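Local atomic coordinates of death on curing protein (Enterobacteria phage P1, PDB entry 3DD7), a protein that acts as the toxin of the phage P1 Phd-Doc pair, a Fic/Doc family protein that probably blocks translation and is inhibited by its antitoxin Phd through fold complementation. Residues Glu7-Leu12 with Lys73-Asn78; Thr49-Val54 with Asn87-Phe92; Thr57-Thr62 with Ser112-Thr117. The protein carries 2 engineered substitutions. All coordinates share one frame; numbering follows the deposited sequence.

Contact 1: residues Glu7-Leu12 with Lys73-Asn78; sequences EELIAL and KRTALN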
loop_
_atom_site.group_PDB
_atom_site.type_symbol
_atom_site.label_atom_id
_atom_site.label_comp_id
_atom_site.label_asym_id
_atom_site.label_seq_id
_atom_site.Cartn_x
_atom_site.Cartn_y
_atom_site.Cartn_z
ATOM N N GLU A 7 2.138 6.858 -10.931
ATOM C CA GLU A 7 1.401 6.262 -12.045
ATOM C C GLU A 7 1.291 4.749 -11.817
ATOM O O GLU A 7 0.274 4.128 -12.126
ATOM C CB GLU A 7 2.063 6.612 -13.378
ATOM C CG GLU A 7 3.509 6.208 -13.462
ATOM N N GLU A 8 2.320 4.165 -11.211
ATOM C CA GLU A 8 2.249 2.760 -10.846
ATOM C C GLU A 8 1.198 2.535 -9.769
ATOM O O GLU A 8 0.482 1.545 -9.799
ATOM C CB GLU A 8 3.598 2.246 -10.369
ATOM C CG GLU A 8 3.628 0.751 -10.184
ATOM C CD GLU A 8 5.040 0.201 -10.206
ATOM O OE1 GLU A 8 5.936 0.793 -9.562
ATOM O OE2 GLU A 8 5.258 -0.814 -10.895
ATOM N N LEU A 9 1.115 3.452 -8.810
ATOM C CA LEU A 9 0.107 3.340 -7.755
ATOM C C LEU A 9 -1.280 3.361 -8.376
ATOM O O LEU A 9 -2.150 2.545 -8.054
ATOM C CB LEU A 9 0.231 4.489 -6.770
ATOM C CG LEU A 9 -0.695 4.347 -5.563
ATOM C CD1 LEU A 9 -0.040 3.387 -4.562
ATOM C CD2 LEU A 9 -0.980 5.699 -4.936
ATOM N N ILE A 10 -1.483 4.316 -9.272
ATOM C CA ILE A 10 -2.747 4.425 -9.988
ATOM C C ILE A 10 -3.076 3.140 -10.793
ATOM O O ILE A 10 -4.200 2.630 -10.732
ATOM C CB ILE A 10 -2.746 5.682 -10.890
ATOM C CG1 ILE A 10 -2.485 6.940 -10.035
ATOM C CG2 ILE A 10 -4.050 5.788 -11.678
ATOM C CD1 ILE A 10 -2.291 8.230 -10.842
ATOM N N ALA A 11 -2.108 2.623 -11.545
ATOM C CA ALA A 11 -2.344 1.421 -12.352
ATOM C C ALA A 11 -2.689 0.228 -11.445
ATOM O O ALA A 11 -3.559 -0.588 -11.772
ATOM C CB ALA A 11 -1.140 1.110 -13.212
ATOM N N LEU A 12 -2.013 0.147 -10.305
ATOM C CA LEU A 12 -2.259 -0.930 -9.351
ATOM C C LEU A 12 -3.687 -0.826 -8.811
ATOM O O LEU A 12 -4.412 -1.813 -8.781
ATOM C CB LEU A 12 -1.247 -0.883 -8.207
ATOM C CG LEU A 12 -1.292 -1.992 -7.153
ATOM C CD1 LEU A 12 0.038 -2.012 -6.399
ATOM C CD2 LEU A 12 -2.464 -1.826 -6.148
ATOM N N LYS A 73 -7.925 1.472 0.661
ATOM C CA LYS A 73 -7.288 0.530 1.594
ATOM C C LYS A 73 -6.632 -0.626 0.841
ATOM O O LYS A 73 -5.487 -0.997 1.141
ATOM C CB LYS A 73 -8.267 0.026 2.654
ATOM C CG LYS A 73 -8.752 1.127 3.619
ATOM C CD LYS A 73 -9.758 0.585 4.617
ATOM C CE LYS A 73 -11.085 0.153 3.974
ATOM N NZ LYS A 73 -11.940 1.348 3.724
ATOM N N ARG A 74 -7.341 -1.189 -0.137
ATOM C CA ARG A 74 -6.744 -2.256 -0.949
ATOM C C ARG A 74 -5.459 -1.784 -1.615
ATOM O O ARG A 74 -4.446 -2.498 -1.603
ATOM C CB ARG A 74 -7.734 -2.795 -1.981
ATOM C CG ARG A 74 -8.672 -3.835 -1.400
ATOM C CD ARG A 74 -9.684 -4.242 -2.487
ATOM N NE ARG A 74 -10.815 -3.318 -2.568
ATOM C CZ ARG A 74 -11.556 -3.108 -3.662
ATOM N NH1 ARG A 74 -11.226 -3.658 -4.822
ATOM N NH2 ARG A 74 -12.614 -2.309 -3.601
ATOM N N THR A 75 -5.485 -0.568 -2.154
ATOM C CA THR A 75 -4.339 -0.065 -2.902
ATOM C C THR A 75 -3.212 0.182 -1.917
ATOM O O THR A 75 -2.067 -0.113 -2.218
ATOM C CB THR A 75 -4.713 1.191 -3.718
ATOM O OG1 THR A 75 -5.785 0.849 -4.627
ATOM C CG2 THR A 75 -3.493 1.740 -4.480
ATOM N N ALA A 76 -3.563 0.672 -0.725
ATOM C CA ALA A 76 -2.580 0.941 0.333
ATOM C C ALA A 76 -1.829 -0.359 0.666
ATOM O O ALA A 76 -0.610 -0.418 0.577
ATOM C CB ALA A 76 -3.271 1.477 1.561
ATOM N N LEU A 77 -2.598 -1.403 0.987
ATOM C CA LEU A 77 -2.050 -2.713 1.363
ATOM C C LEU A 77 -1.191 -3.363 0.266
ATOM O O LEU A 77 -0.039 -3.736 0.507
ATOM C CB LEU A 77 -3.164 -3.668 1.810
ATOM C CG LEU A 77 -2.667 -5.064 2.180
ATOM C CD1 LEU A 77 -1.639 -4.985 3.323
ATOM C CD2 LEU A 77 -3.830 -5.938 2.576
ATOM N N ASN A 78 -1.760 -3.480 -0.926
ATOM C CA ASN A 78 -1.074 -4.132 -2.038
ATOM C C ASN A 78 0.188 -3.374 -2.446
ATOM O O ASN A 78 1.199 -4.009 -2.762
ATOM C CB ASN A 78 -2.032 -4.325 -3.230
ATOM C CG ASN A 78 -3.096 -5.396 -2.968
ATOM O OD1 ASN A 78 -2.936 -6.563 -3.364
ATOM N ND2 ASN A 78 -4.186 -5.008 -2.334
#
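L9 and L12 meet T75 and N78 mainly through methyl and methylene carbons; no hydrogen bond or charge pair joins segment 7-12 to segment 73-78, and the 194 Å² buried between them is largely apolar packing. Beyond that pairing, E8 to R86 and R74 to N16 tie the helices. T75 is the hub. Its methyl CG2 stands 3.8 Å from CD1 of L9, and CD2 of L12 approaches the same methyl at 4.1 Å as the two side chains run past each other in opposite senses. That end of L12 also leans on the methylene of N78, CD2 to CB 3.9 Å. The T75 torsion, chi1 -59°, divides the labour: CG2 is anti to the backbone N and meets the leucines, while OG1, beside that N, bonds to the carbonyl of A71.

Within the segments, the side-chain hydrogen bond is N78 to R74. ND2 of N78 donates to R74 O at 2.6 Å with an N-H...O angle of 177°; the oxygen lies in the amide plane, which helps set the amide's rotation, although the donor sits above the carbonyl plane. R74 O also receives N78 N, so two bonds grip it. ND2 has a further partner in a polar side chain of the bound peptide, and R74 NH1 also reaches G21. By its sequence, R74 probably closes the Fic signature.

The local helix axes approach to 10.1 Å with 121° between their directions. Helix 51-65 lies alongside, T62 touching both L9 and A76, while helix 97-105 packs against K73 and L77.

Contact 2: residues Thr49-Val54 with Asn87-Phe92; sequences TDLFEV and NGVQVF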
loop_
_atom_site.group_PDB
_atom_site.type_symbol
_atom_site.label_atom_id
_atom_site.label_comp_id
_atom_site.label_asym_id
_atom_site.label_seq_id
_atom_site.Cartn_x
_atom_site.Cartn_y
_atom_site.Cartn_z
ATOM N N THR A 49 16.181 3.760 5.829
ATOM C CA THR A 49 16.719 2.633 5.074
ATOM C C THR A 49 15.995 1.335 5.430
ATOM O O THR A 49 16.165 0.310 4.768
ATOM C CB THR A 49 18.245 2.462 5.296
ATOM O OG1 THR A 49 18.515 2.303 6.696
ATOM C CG2 THR A 49 19.009 3.670 4.770
ATOM N N ASP A 50 15.202 1.380 6.492
ATOM C CA ASP A 50 14.476 0.205 6.932
ATOM C C ASP A 50 13.283 -0.055 6.022
ATOM O O ASP A 50 12.367 0.764 5.960
ATOM C CB ASP A 50 14.009 0.395 8.372
ATOM C CG ASP A 50 13.409 -0.862 8.945
ATOM O OD1 ASP A 50 12.346 -1.280 8.465
ATOM O OD2 ASP A 50 14.006 -1.449 9.875
ATOM N N LEU A 51 13.295 -1.202 5.337
ATOM C CA LEU A 51 12.278 -1.515 4.335
ATOM C C LEU A 51 10.892 -1.541 4.948
ATOM O O LEU A 51 9.930 -1.115 4.317
ATOM C CB LEU A 51 12.578 -2.846 3.652
ATOM C CG LEU A 51 13.753 -2.800 2.673
ATOM C CD1 LEU A 51 13.904 -4.193 2.059
ATOM C CD2 LEU A 51 13.542 -1.738 1.579
ATOM N N PHE A 52 10.795 -1.999 6.191
ATOM C CA PHE A 52 9.475 -2.089 6.830
ATOM C C PHE A 52 8.899 -0.732 7.198
ATOM O O PHE A 52 7.677 -0.533 7.084
ATOM C CB PHE A 52 9.507 -3.066 7.994
ATOM C CG PHE A 52 9.823 -4.455 7.547
ATOM C CD1 PHE A 52 8.873 -5.189 6.831
ATOM C CD2 PHE A 52 11.089 -4.998 7.732
ATOM C CE1 PHE A 52 9.168 -6.462 6.360
ATOM C CE2 PHE A 52 11.386 -6.279 7.261
ATOM C CZ PHE A 52 10.430 -7.011 6.583
ATOM N N GLU A 53 9.770 0.193 7.611
ATOM C CA GLU A 53 9.334 1.575 7.855
ATOM C C GLU A 53 8.855 2.219 6.559
ATOM O O GLU A 53 7.807 2.852 6.529
ATOM C CB GLU A 53 10.413 2.459 8.507
ATOM C CG GLU A 53 9.803 3.278 9.688
ATOM C CD GLU A 53 10.009 4.799 9.662
ATOM O OE1 GLU A 53 8.979 5.523 9.682
ATOM O OE2 GLU A 53 11.167 5.285 9.688
ATOM N N VAL A 54 9.621 2.036 5.485
ATOM C CA VAL A 54 9.238 2.571 4.176
ATOM C C VAL A 54 7.919 1.957 3.691
ATOM O O VAL A 54 7.016 2.692 3.314
ATOM C CB VAL A 54 10.360 2.446 3.125
ATOM C CG1 VAL A 54 9.967 3.174 1.837
ATOM C CG2 VAL A 54 11.671 3.053 3.679
ATOM N N ASN A 87 11.785 -5.137 -3.269
ATOM C CA ASN A 87 13.032 -4.970 -2.532
ATOM C C ASN A 87 13.552 -6.263 -1.913
ATOM O O ASN A 87 14.394 -6.246 -1.021
ATOM C CB ASN A 87 12.900 -3.830 -1.531
ATOM C CG ASN A 87 12.880 -2.479 -2.220
ATOM O OD1 ASN A 87 13.924 -1.981 -2.646
ATOM N ND2 ASN A 87 11.680 -1.902 -2.391
ATOM N N GLY A 88 13.036 -7.382 -2.415
ATOM C CA GLY A 88 13.559 -8.707 -2.080
ATOM C C GLY A 88 12.989 -9.314 -0.813
ATOM O O GLY A 88 13.503 -10.313 -0.325
ATOM N N VAL A 89 11.922 -8.722 -0.275
ATOM C CA VAL A 89 11.231 -9.328 0.866
ATOM C C VAL A 89 10.065 -10.182 0.370
ATOM O O VAL A 89 9.138 -9.662 -0.263
ATOM C CB VAL A 89 10.722 -8.267 1.876
ATOM C CG1 VAL A 89 9.901 -8.928 3.010
ATOM C CG2 VAL A 89 11.878 -7.432 2.427
ATOM N N GLN A 90 10.113 -11.485 0.645
ATOM C CA GLN A 90 9.008 -12.382 0.297
ATOM C C GLN A 90 7.756 -11.989 1.076
ATOM O O GLN A 90 7.817 -11.786 2.295
ATOM C CB GLN A 90 9.375 -13.834 0.602
ATOM C CG GLN A 90 8.312 -14.853 0.203
ATOM N N VAL A 91 6.633 -11.876 0.378
ATOM C CA VAL A 91 5.375 -11.542 1.027
ATOM C C VAL A 91 4.383 -12.672 0.820
ATOM O O VAL A 91 4.533 -13.467 -0.097
ATOM C CB VAL A 91 4.769 -10.221 0.499
ATOM C CG1 VAL A 91 5.657 -9.011 0.909
ATOM C CG2 VAL A 91 4.552 -10.272 -1.014
ATOM N N PHE A 92 3.394 -12.735 1.703
ATOM C CA PHE A 92 2.341 -13.732 1.652
ATOM C C PHE A 92 1.136 -13.127 2.354
ATOM O O PHE A 92 1.283 -12.140 3.086
ATOM C CB PHE A 92 2.785 -15.023 2.342
ATOM C CG PHE A 92 3.435 -14.803 3.674
ATOM C CD1 PHE A 92 2.685 -14.823 4.832
ATOM C CD2 PHE A 92 4.811 -14.597 3.767
ATOM C CE1 PHE A 92 3.291 -14.634 6.082
ATOM C CE2 PHE A 92 5.413 -14.395 5.007
ATOM C CZ PHE A 92 4.646 -14.417 6.157
#
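L51 and F52, on the first turn of helix 51-65, pack against N87 and V89, where a Schellman motif ends helix 72-86. G88 is the C-prime residue, with a positive phi of 86°, and V89 N turns back to L84 O. This reversal brings N87 and V89 to the start of the other helix. At that start D50 is the N-cap: its OD1 accepts E53 N at 3.1 Å with a 156° N-H...O angle, and F52 N more weakly. The same oxygen forms a salt bridge with R119.

L51 brings both branches to the contact. CD1 lies 3.7 Å from the carbonyl O of N87 and also 3.7 Å from its CB, while CD2 meets that CB at 3.8 Å, so the forked end of the leucine sits over the asparagine methylene. CD1 additionally touches CG2 of V89 at 3.8 Å. The other valine branch, CG1, anti to its backbone N (chi1 176°), comes obliquely to the ring of F52, 4.1 Å from CZ. Thus the two methyls of V89 are shared between two consecutive residues of the helix.

The amide of N87 is bonded away from L51, ND2 to F83 O and OD1 to R2 N, which holds it in place while its methylene carries the packing. Since no hydrogen bond crosses between the segments, their 182 Å² rests on van der Waals contact near the surface; the polar groups are satisfied within the helix start or by residues outside the two segments, and the helix start with R119 would probably stabilise the negative charge of D50.

Contact 3: residues Thr57-Thr62 with Ser112-Thr117; sequences TYLVAT and SSVADT
V114 is the one residue of segment 112-117 that touches segment 57-62, and it does so with both methyls. CG1 reaches CD1 of L59 at 4.0 Å; CG2 reaches CG2 of V60, likewise at 4.0 Å. With chi1 at 175°, CG1 stands anti to the backbone N and CG2 beside it, which splits the valine between two successive residues of the opposing helix. All three side chains are buried and each points its CB across the interface, although the nearest CA atoms, those of V60 and V114, remain 7.9 Å apart. The branched side chains meet at van der Waals distance across this spacing, and the area buried is small, 111 Å².

Away from V114 the segment is polar and more open to solvent. S112 and D116 are exposed and S113 is partly so; none of them meets segment 57-62, and D116 makes a long, weak ion pair with R119.

Around the apolar core, helix 97-105 brings A104 against both L59 and V114, and L100 against V114. L77 and A80 of helix 72-86 pack on L59, while Y58 and A61 meet helix 31-45. Helix 51-65 is thus flanked by several helices, helix 111-122 among them.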
loop_
_atom_site.group_PDB
_atom_site.type_symbol
_atom_site.label_atom_id
_atom_site.label_comp_id
_atom_site.label_asym_id
_atom_site.label_seq_id
_atom_site.Cartn_x
_atom_site.Cartn_y
_atom_site.Cartn_z
ATOM N N THR A 57 5.118 3.478 5.468
ATOM C CA THR A 57 4.876 4.870 5.073
ATOM C C THR A 57 3.988 4.881 3.825
ATOM O O THR A 57 3.001 5.631 3.765
ATOM C CB THR A 57 6.206 5.649 4.848
ATOM O OG1 THR A 57 7.063 5.472 5.979
ATOM C CG2 THR A 57 5.956 7.140 4.692
ATOM N N TYR A 58 4.302 4.019 2.849
ATOM C CA TYR A 58 3.399 3.845 1.699
ATOM C C TYR A 58 2.003 3.417 2.139
ATOM O O TYR A 58 1.003 3.962 1.662
ATOM C CB TYR A 58 3.910 2.814 0.705
ATOM C CG TYR A 58 4.958 3.330 -0.261
ATOM C CD1 TYR A 58 4.596 4.056 -1.403
ATOM C CD2 TYR A 58 6.303 3.089 -0.030
ATOM C CE1 TYR A 58 5.564 4.528 -2.289
ATOM C CE2 TYR A 58 7.284 3.529 -0.917
ATOM C CZ TYR A 58 6.911 4.260 -2.040
ATOM O OH TYR A 58 7.879 4.711 -2.917
ATOM N N LEU A 59 1.934 2.417 3.014
ATOM C CA LEU A 59 0.654 1.914 3.454
ATOM C C LEU A 59 -0.172 3.026 4.115
ATOM O O LEU A 59 -1.310 3.283 3.712
ATOM C CB LEU A 59 0.823 0.715 4.392
ATOM C CG LEU A 59 -0.429 -0.128 4.649
ATOM C CD1 LEU A 59 -0.087 -1.577 5.082
ATOM C CD2 LEU A 59 -1.358 0.543 5.688
ATOM N N VAL A 60 0.393 3.686 5.126
ATOM C CA VAL A 60 -0.349 4.725 5.842
ATOM C C VAL A 60 -0.702 5.900 4.911
ATOM O O VAL A 60 -1.840 6.404 4.928
ATOM C CB VAL A 60 0.389 5.218 7.114
ATOM C CG1 VAL A 60 -0.383 6.358 7.822
ATOM C CG2 VAL A 60 0.598 4.074 8.098
ATOM N N ALA A 61 0.260 6.329 4.092
ATOM C CA ALA A 61 0.039 7.505 3.232
ATOM C C ALA A 61 -1.133 7.310 2.263
ATOM O O ALA A 61 -1.966 8.215 2.081
ATOM C CB ALA A 61 1.318 7.893 2.495
ATOM N N THR A 62 -1.225 6.123 1.674
ATOM C CA THR A 62 -2.307 5.821 0.742
ATOM C C THR A 62 -3.613 5.541 1.488
ATOM O O THR A 62 -4.682 6.021 1.090
ATOM C CB THR A 62 -1.908 4.684 -0.211
ATOM O OG1 THR A 62 -0.808 5.153 -0.998
ATOM C CG2 THR A 62 -3.048 4.310 -1.144
ATOM N N SER A 112 4.989 3.761 12.510
ATOM C CA SER A 112 5.885 2.939 13.330
ATOM C C SER A 112 5.229 1.602 13.694
ATOM O O SER A 112 5.840 0.529 13.594
ATOM C CB SER A 112 6.274 3.711 14.601
ATOM O OG SER A 112 7.126 2.949 15.433
ATOM N N SER A 113 3.974 1.674 14.123
ATOM C CA SER A 113 3.259 0.473 14.533
ATOM C C SER A 113 2.957 -0.449 13.334
ATOM O O SER A 113 3.066 -1.679 13.437
ATOM C CB SER A 113 2.006 0.874 15.305
ATOM O OG SER A 113 2.368 1.684 16.429
ATOM N N VAL A 114 2.573 0.141 12.204
ATOM C CA VAL A 114 2.377 -0.651 10.987
ATOM C C VAL A 114 3.685 -1.353 10.601
ATOM O O VAL A 114 3.701 -2.561 10.302
ATOM C CB VAL A 114 1.808 0.192 9.810
ATOM C CG1 VAL A 114 1.760 -0.661 8.558
ATOM C CG2 VAL A 114 0.393 0.654 10.158
ATOM N N ALA A 115 4.786 -0.611 10.665
ATOM C CA ALA A 115 6.095 -1.192 10.359
ATOM C C ALA A 115 6.418 -2.347 11.301
ATOM O O ALA A 115 6.957 -3.370 10.864
ATOM C CB ALA A 115 7.196 -0.136 10.387
ATOM N N ASP A 116 6.068 -2.194 12.581
ATOM C CA ASP A 116 6.345 -3.237 13.569
ATOM C C ASP A 116 5.619 -4.522 13.194
ATOM O O ASP A 116 6.168 -5.619 13.313
ATOM C CB ASP A 116 5.933 -2.792 14.981
ATOM C CG ASP A 116 6.930 -1.840 15.619
ATOM O OD1 ASP A 116 8.115 -1.854 15.237
ATOM O OD2 ASP A 116 6.525 -1.080 16.533
ATOM N N THR A 117 4.390 -4.378 12.721
ATOM C CA THR A 117 3.590 -5.535 12.343
ATOM C C THR A 117 4.129 -6.179 11.064
ATOM O O THR A 117 4.266 -7.403 10.986
ATOM C CB THR A 117 2.105 -5.170 12.202
ATOM O OG1 THR A 117 1.653 -4.634 13.455
ATOM C CG2 THR A 117 1.275 -6.394 11.847
#

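Overall arrangement
The six segments come along the chain in the order 7-12, 49-54, 57-62, 73-78, 87-92 and 112-117, and each pair of contacts alternates in sequence. Contacts 2 and 3 both use helix 51-65, with centres 11 Å apart, and touch where A115 CB lies 3.4 Å from F52 O. Contacts 1 and 3, centres 14 Å apart on opposite sides of the chain's centre, also touch, chiefly through A76 beside L59 and T62. Contacts 1 and 2 are 16 Å apart between centres and do not touch; helix 72-86 runs from one to the other. This interleaving ties early and late helices into one compact all-alpha unit, with the peptide bound beside contact 1.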